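Local coordinates for oxidoreductase, NAD-binding/iron-sulfur cluster-binding protein (PDB 6ZXU), which is a catabolic reductive dehalogenase that probably removes halogen from organohalides at its cobalamin, with two [4Fe-4S] clusters that probably pass electrons to it, at residues A[504-509]-A[593-598]; A[489-492]-A[497-500]. One frame throughout, in Å; residues are numbered along the deposited sequence.

The paired strands 497-498 and 505-506 run between the cobalamin and one [4Fe-4S] cluster; the centres of contact 1 and contact 2 are about 12 Å apart. The two strands pair antiparallel. L506 N probably bonds to E497 O at 3.0 Å. Beside this pair, S499 OG probably bonds to T504 O at 3.0 Å. L505 CD2 packs on L491 CB at 3.7 Å, linking the helix of contact 2 to strand 505-506. Both contacts reach the same cluster: contact 1 supplies the ligand C595, and contact 2 brings S499 and R500 alongside it. The cobalamin touches I490, L491 and V498 in contact 2. In contact 1 it takes a hydrogen bond from L505 N.

Contact 1: A[504-509]-A[593-598]; sequences TLLNPF and KMCPWN. With NA (sodium ion), chain G; SF4 (iron/sulfur cluster), chain D.
C595 O is gripped by two partners. N598 N bonds to C595 O at 2.9 Å, closing a type I turn. C595 O and N598 O both coordinate the sodium ion, at 3.0 and 2.5 Å, and three waters also bind it. C595 SG binds FE3 of the cluster at 2.2 Å and receives a weak hydrogen bond from W597 N at 3.6 Å. L506 reaches the same sulfur with one methyl, its CD1 3.7 Å from C595 SG. The other methyl serves the tryptophan. L506 CD2 sits over one face of the indole, 4.0 Å from the centroid of the W597 five-membered ring and 20° off its normal, a CH-pi contact. The leucine has CG anti to its own N (chi1 -168°), which sends its fork toward 593-598. C595 belongs to the Cys-Pro step familiar from ferredoxin-type clusters, and completes cluster ligation with C539, C542 and C545. The indole turns its edge to the cluster, with W597 CD1 3.7 Å from SF4 S1. Replacing the indole by an alanine is likely to open a gap beside SF4 S1 and leave L506 CD2 without its aromatic face. F533 and F538 also meet the indole, and P508 O approaches its edge at W597 CE3.

Contact 2: A[489-492]-A[497-500]; sequences AILM and EVSR. With SF4 (iron/sulfur cluster), chain D.
L491 meets E497 and V498 where helix 486-492 gives way, after a short loop, to strand 497-498, the first strand of a small antiparallel hairpin with 505-506. The contact between the two segments is wholly apolar, and one methyl makes it. L491 CD1 lies 4.3 Å from E497 CA and 4.4 Å from V498 CG2, so it rests against both the strand backbone and the valine branch. CG of L491 stands anti to its N (chi1 -177°), which lets the methyl reach across. Cobalamin touches both L491 and V498, so this apolar patch lines its pocket.

The polar bonds run to other parts of the chain. CB of E497 points away from the helix, and its carboxylate is buried. Its OE1 bonds to T300 OG1 and Q536 NE2, and OE2 to F533 N and L535 N. These four bonds probably fix its rotation.

The last group borders the iron-sulfur cluster. S499 CB is 3.9 Å from SF4 S2. R500 bends at chi3 (-60°) beside S3, while NH1 bonds to S555 O and G557 O, NH2 to C539 O and NE weakly to C542 O. The guanidinium presents its edge to S3, with R500 NE 3.8 Å from SF4 S3.

Contact 1: A[504-509]-A[593-598]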
loop_
_atom_site.group_PDB
_atom_site.type_symbol
_atom_site.label_atom_id
_atom_site.label_comp_id
_atom_site.label_asym_id
_atom_site.label_seq_id
_atom_site.Cartn_x
_atom_site.Cartn_y
_atom_site.Cartn_z
ATOM N N THR A 504 -0.419 -7.200 13.381
ATOM C CA THR A 504 -0.535 -5.931 12.678
ATOM C C THR A 504 -0.347 -4.819 13.726
ATOM O O THR A 504 -0.915 -4.877 14.821
ATOM C CB THR A 504 -1.953 -5.775 12.031
ATOM O OG1 THR A 504 -2.201 -6.770 11.101
ATOM C CG2 THR A 504 -2.106 -4.473 11.303
ATOM N N LEU A 505 0.473 -3.824 13.394
ATOM C CA LEU A 505 0.648 -2.636 14.203
ATOM C C LEU A 505 -0.229 -1.494 13.697
ATOM O O LEU A 505 -0.514 -1.388 12.509
ATOM C CB LEU A 505 2.102 -2.150 14.216
ATOM C CG LEU A 505 2.943 -3.051 15.201
ATOM C CD1 LEU A 505 3.371 -4.271 14.406
ATOM C CD2 LEU A 505 4.078 -2.334 15.762
ATOM N N LEU A 506 -0.671 -0.645 14.610
ATOM C CA LEU A 506 -1.654 0.341 14.341
ATOM C C LEU A 506 -1.051 1.758 14.467
ATOM O O LEU A 506 -0.404 2.105 15.428
ATOM C CB LEU A 506 -2.842 0.130 15.287
ATOM C CG LEU A 506 -4.162 0.851 15.072
ATOM C CD1 LEU A 506 -5.248 0.056 15.671
ATOM C CD2 LEU A 506 -4.180 2.280 15.629
ATOM N N ASN A 507 -1.281 2.564 13.442
ATOM C CA ASN A 507 -0.780 3.925 13.295
ATOM C C ASN A 507 -1.871 4.907 13.721
ATOM O O ASN A 507 -3.051 4.673 13.487
ATOM C CB ASN A 507 -0.392 4.172 11.800
ATOM C CG ASN A 507 0.001 5.575 11.511
ATOM O OD1 ASN A 507 -0.800 6.436 11.252
ATOM N ND2 ASN A 507 1.304 5.836 11.600
ATOM N N PRO A 508 -1.515 6.025 14.394
ATOM C CA PRO A 508 -2.568 6.876 14.915
ATOM C C PRO A 508 -3.365 7.656 13.848
ATOM O O PRO A 508 -4.438 8.193 14.145
ATOM C CB PRO A 508 -1.821 7.791 15.878
ATOM C CG PRO A 508 -0.420 7.750 15.420
ATOM C CD PRO A 508 -0.188 6.382 14.879
ATOM N N PHE A 509 -2.908 7.699 12.614
ATOM C CA PHE A 509 -3.599 8.467 11.580
ATOM C C PHE A 509 -4.283 7.545 10.559
ATOM O O PHE A 509 -5.338 7.922 10.085
ATOM C CB PHE A 509 -2.638 9.423 10.860
ATOM C CG PHE A 509 -2.041 10.443 11.784
ATOM C CD1 PHE A 509 -2.796 11.494 12.214
ATOM C CD2 PHE A 509 -0.786 10.277 12.331
ATOM C CE1 PHE A 509 -2.288 12.404 13.122
ATOM C CE2 PHE A 509 -0.233 11.208 13.198
ATOM C CZ PHE A 509 -0.971 12.255 13.627
ATOM N N LYS A 593 -10.467 -3.384 8.318
ATOM C CA LYS A 593 -11.655 -2.616 7.993
ATOM C C LYS A 593 -12.453 -2.266 9.223
ATOM O O LYS A 593 -12.997 -1.156 9.304
ATOM C CB LYS A 593 -12.512 -3.439 6.978
ATOM C CG LYS A 593 -13.849 -2.750 6.584
ATOM C CD LYS A 593 -14.720 -3.744 5.828
ATOM C CE LYS A 593 -16.198 -3.244 5.771
ATOM N NZ LYS A 593 -16.403 -2.033 4.951
ATOM N N MET A 594 -12.627 -3.217 10.154
ATOM C CA MET A 594 -13.574 -3.031 11.223
ATOM C C MET A 594 -13.062 -2.138 12.379
ATOM O O MET A 594 -13.835 -1.623 13.208
ATOM C CB MET A 594 -14.054 -4.406 11.712
ATOM C CG MET A 594 -14.789 -5.229 10.666
ATOM S SD MET A 594 -16.340 -4.476 10.159
ATOM C CE MET A 594 -15.781 -3.842 8.801
ATOM N N CYS A 595 -11.781 -1.899 12.420
ATOM C CA CYS A 595 -11.184 -1.140 13.467
ATOM C C CYS A 595 -11.720 0.300 13.548
ATOM O O CYS A 595 -11.730 0.977 12.564
ATOM C CB CYS A 595 -9.641 -1.170 13.332
ATOM S SG CYS A 595 -8.786 -0.422 14.734
ATOM N N PRO A 596 -12.092 0.777 14.756
ATOM C CA PRO A 596 -12.493 2.174 14.886
ATOM C C PRO A 596 -11.477 3.185 14.383
ATOM O O PRO A 596 -11.867 4.252 13.903
ATOM C CB PRO A 596 -12.706 2.359 16.390
ATOM C CG PRO A 596 -13.023 1.006 16.859
ATOM C CD PRO A 596 -12.185 0.075 16.033
ATOM N N TRP A 597 -10.208 2.886 14.447
ATOM C CA TRP A 597 -9.149 3.779 13.947
ATOM C C TRP A 597 -9.049 3.841 12.427
ATOM O O TRP A 597 -8.321 4.685 11.893
ATOM C CB TRP A 597 -7.799 3.387 14.506
ATOM C CG TRP A 597 -7.685 3.560 16.015
ATOM C CD1 TRP A 597 -8.054 2.673 16.930
ATOM C CD2 TRP A 597 -7.103 4.671 16.717
ATOM N NE1 TRP A 597 -7.736 3.123 18.183
ATOM C CE2 TRP A 597 -7.183 4.369 18.097
ATOM C CE3 TRP A 597 -6.486 5.877 16.330
ATOM C CZ2 TRP A 597 -6.666 5.182 19.059
ATOM C CZ3 TRP A 597 -6.002 6.709 17.304
ATOM C CH2 TRP A 597 -6.129 6.378 18.661
ATOM N N ASN A 598 -9.743 2.955 11.742
ATOM C CA ASN A 598 -9.877 3.034 10.323
ATOM C C ASN A 598 -10.971 4.033 10.009
ATOM O O ASN A 598 -12.155 3.702 10.096
ATOM C CB ASN A 598 -10.126 1.611 9.729
ATOM C CG ASN A 598 -10.423 1.660 8.189
ATOM O OD1 ASN A 598 -9.830 2.426 7.442
ATOM N ND2 ASN A 598 -11.468 0.962 7.783
HETATM NA NA NA G . -13.992 2.314 11.166
HETATM FE FE1 SF4 D . -9.032 -4.248 17.562
HETATM FE FE2 SF4 D . -10.477 -2.122 18.682
HETATM FE FE3 SF4 D . -8.809 -1.647 16.608
HETATM FE FE4 SF4 D . -7.698 -2.301 19.012
HETATM S S1 SF4 D . -8.989 -0.505 18.468
HETATM S S2 SF4 D . -7.155 -3.127 17.059
HETATM S S3 SF4 D . -9.282 -3.750 19.677
HETATM S S4 SF4 D . -10.646 -2.946 16.691
HETATM O O HOH W 1 -14.833 1.109 9.177
HETATM O O HOH W 2 -15.121 0.865 12.506
HETATM O O HOH W 3 -14.406 4.173 12.487
#

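Contact 2: A[489-492]-A[497-500]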
loop_
_atom_site.group_PDB
_atom_site.type_symbol
_atom_site.label_atom_id
_atom_site.label_comp_id
_atom_site.label_asym_id
_atom_site.label_seq_id
_atom_site.Cartn_x
_atom_site.Cartn_y
_atom_site.Cartn_z
ATOM N N ALA A 489 10.479 -3.701 13.350
ATOM C CA ALA A 489 10.946 -2.469 12.736
ATOM C C ALA A 489 9.892 -1.384 12.675
ATOM O O ALA A 489 10.180 -0.226 12.973
ATOM C CB ALA A 489 11.511 -2.770 11.377
ATOM N N ILE A 490 8.658 -1.723 12.364
ATOM C CA ILE A 490 7.544 -0.755 12.425
ATOM C C ILE A 490 7.436 -0.199 13.863
ATOM O O ILE A 490 7.281 1.003 14.052
ATOM C CB ILE A 490 6.201 -1.362 11.992
ATOM C CG1 ILE A 490 6.285 -1.823 10.535
ATOM C CG2 ILE A 490 5.079 -0.375 12.142
ATOM C CD1 ILE A 490 5.164 -2.804 10.211
ATOM N N LEU A 491 7.561 -1.084 14.859
ATOM C CA LEU A 491 7.466 -0.648 16.271
ATOM C C LEU A 491 8.641 0.262 16.659
ATOM O O LEU A 491 8.414 1.327 17.206
ATOM C CB LEU A 491 7.457 -1.822 17.162
ATOM C CG LEU A 491 7.279 -1.466 18.616
ATOM C CD1 LEU A 491 5.859 -1.026 18.949
ATOM C CD2 LEU A 491 7.657 -2.677 19.462
ATOM N N MET A 492 9.849 -0.170 16.389
ATOM C CA MET A 492 11.073 0.606 16.764
ATOM C C MET A 492 11.252 1.903 15.993
ATOM O O MET A 492 11.756 2.871 16.515
ATOM C CB MET A 492 12.319 -0.218 16.623
ATOM C CG MET A 492 12.467 -1.362 17.646
ATOM S SD MET A 492 12.163 -0.771 19.355
ATOM C CE MET A 492 11.505 -2.371 19.840
ATOM N N GLU A 497 1.850 1.269 17.219
ATOM C CA GLU A 497 1.845 0.515 18.484
ATOM C C GLU A 497 1.230 -0.870 18.255
ATOM O O GLU A 497 0.440 -1.106 17.332
ATOM C CB GLU A 497 0.975 1.211 19.547
ATOM C CG GLU A 497 1.606 2.330 20.343
ATOM C CD GLU A 497 0.762 2.711 21.569
ATOM O OE1 GLU A 497 0.632 1.883 22.510
ATOM O OE2 GLU A 497 0.241 3.831 21.670
ATOM N N VAL A 498 1.671 -1.805 19.064
ATOM C CA VAL A 498 1.040 -3.121 19.222
ATOM C C VAL A 498 -0.468 -2.975 19.432
ATOM O O VAL A 498 -0.925 -2.244 20.326
ATOM C CB VAL A 498 1.680 -3.860 20.419
ATOM C CG1 VAL A 498 0.875 -5.061 20.878
ATOM C CG2 VAL A 498 3.091 -4.322 19.998
ATOM N N SER A 499 -1.258 -3.723 18.627
ATOM C CA SER A 499 -2.700 -3.676 18.663
ATOM C C SER A 499 -3.280 -5.081 18.943
ATOM O O SER A 499 -2.611 -6.092 18.813
ATOM C CB SER A 499 -3.295 -3.119 17.388
ATOM O OG SER A 499 -3.314 -4.106 16.375
ATOM N N ARG A 500 -4.568 -5.091 19.279
ATOM C CA ARG A 500 -5.245 -6.382 19.512
ATOM C C ARG A 500 -5.253 -7.255 18.272
ATOM O O ARG A 500 -5.166 -8.472 18.349
ATOM C CB ARG A 500 -6.642 -6.129 20.067
ATOM C CG ARG A 500 -7.469 -7.426 20.258
ATOM C CD ARG A 500 -8.869 -7.192 20.863
ATOM N NE ARG A 500 -8.788 -6.589 22.151
ATOM C CZ ARG A 500 -8.460 -7.181 23.289
ATOM N NH1 ARG A 500 -8.279 -8.512 23.313
ATOM N NH2 ARG A 500 -8.428 -6.476 24.378
HETATM FE FE1 SF4 D . -9.032 -4.248 17.562
HETATM FE FE2 SF4 D . -10.477 -2.122 18.682
HETATM FE FE3 SF4 D . -8.809 -1.647 16.608
HETATM FE FE4 SF4 D . -7.698 -2.301 19.012
HETATM S S1 SF4 D . -8.989 -0.505 18.468
HETATM S S2 SF4 D . -7.155 -3.127 17.059
HETATM S S3 SF4 D . -9.282 -3.750 19.677
HETATM S S4 SF4 D . -10.646 -2.946 16.691
#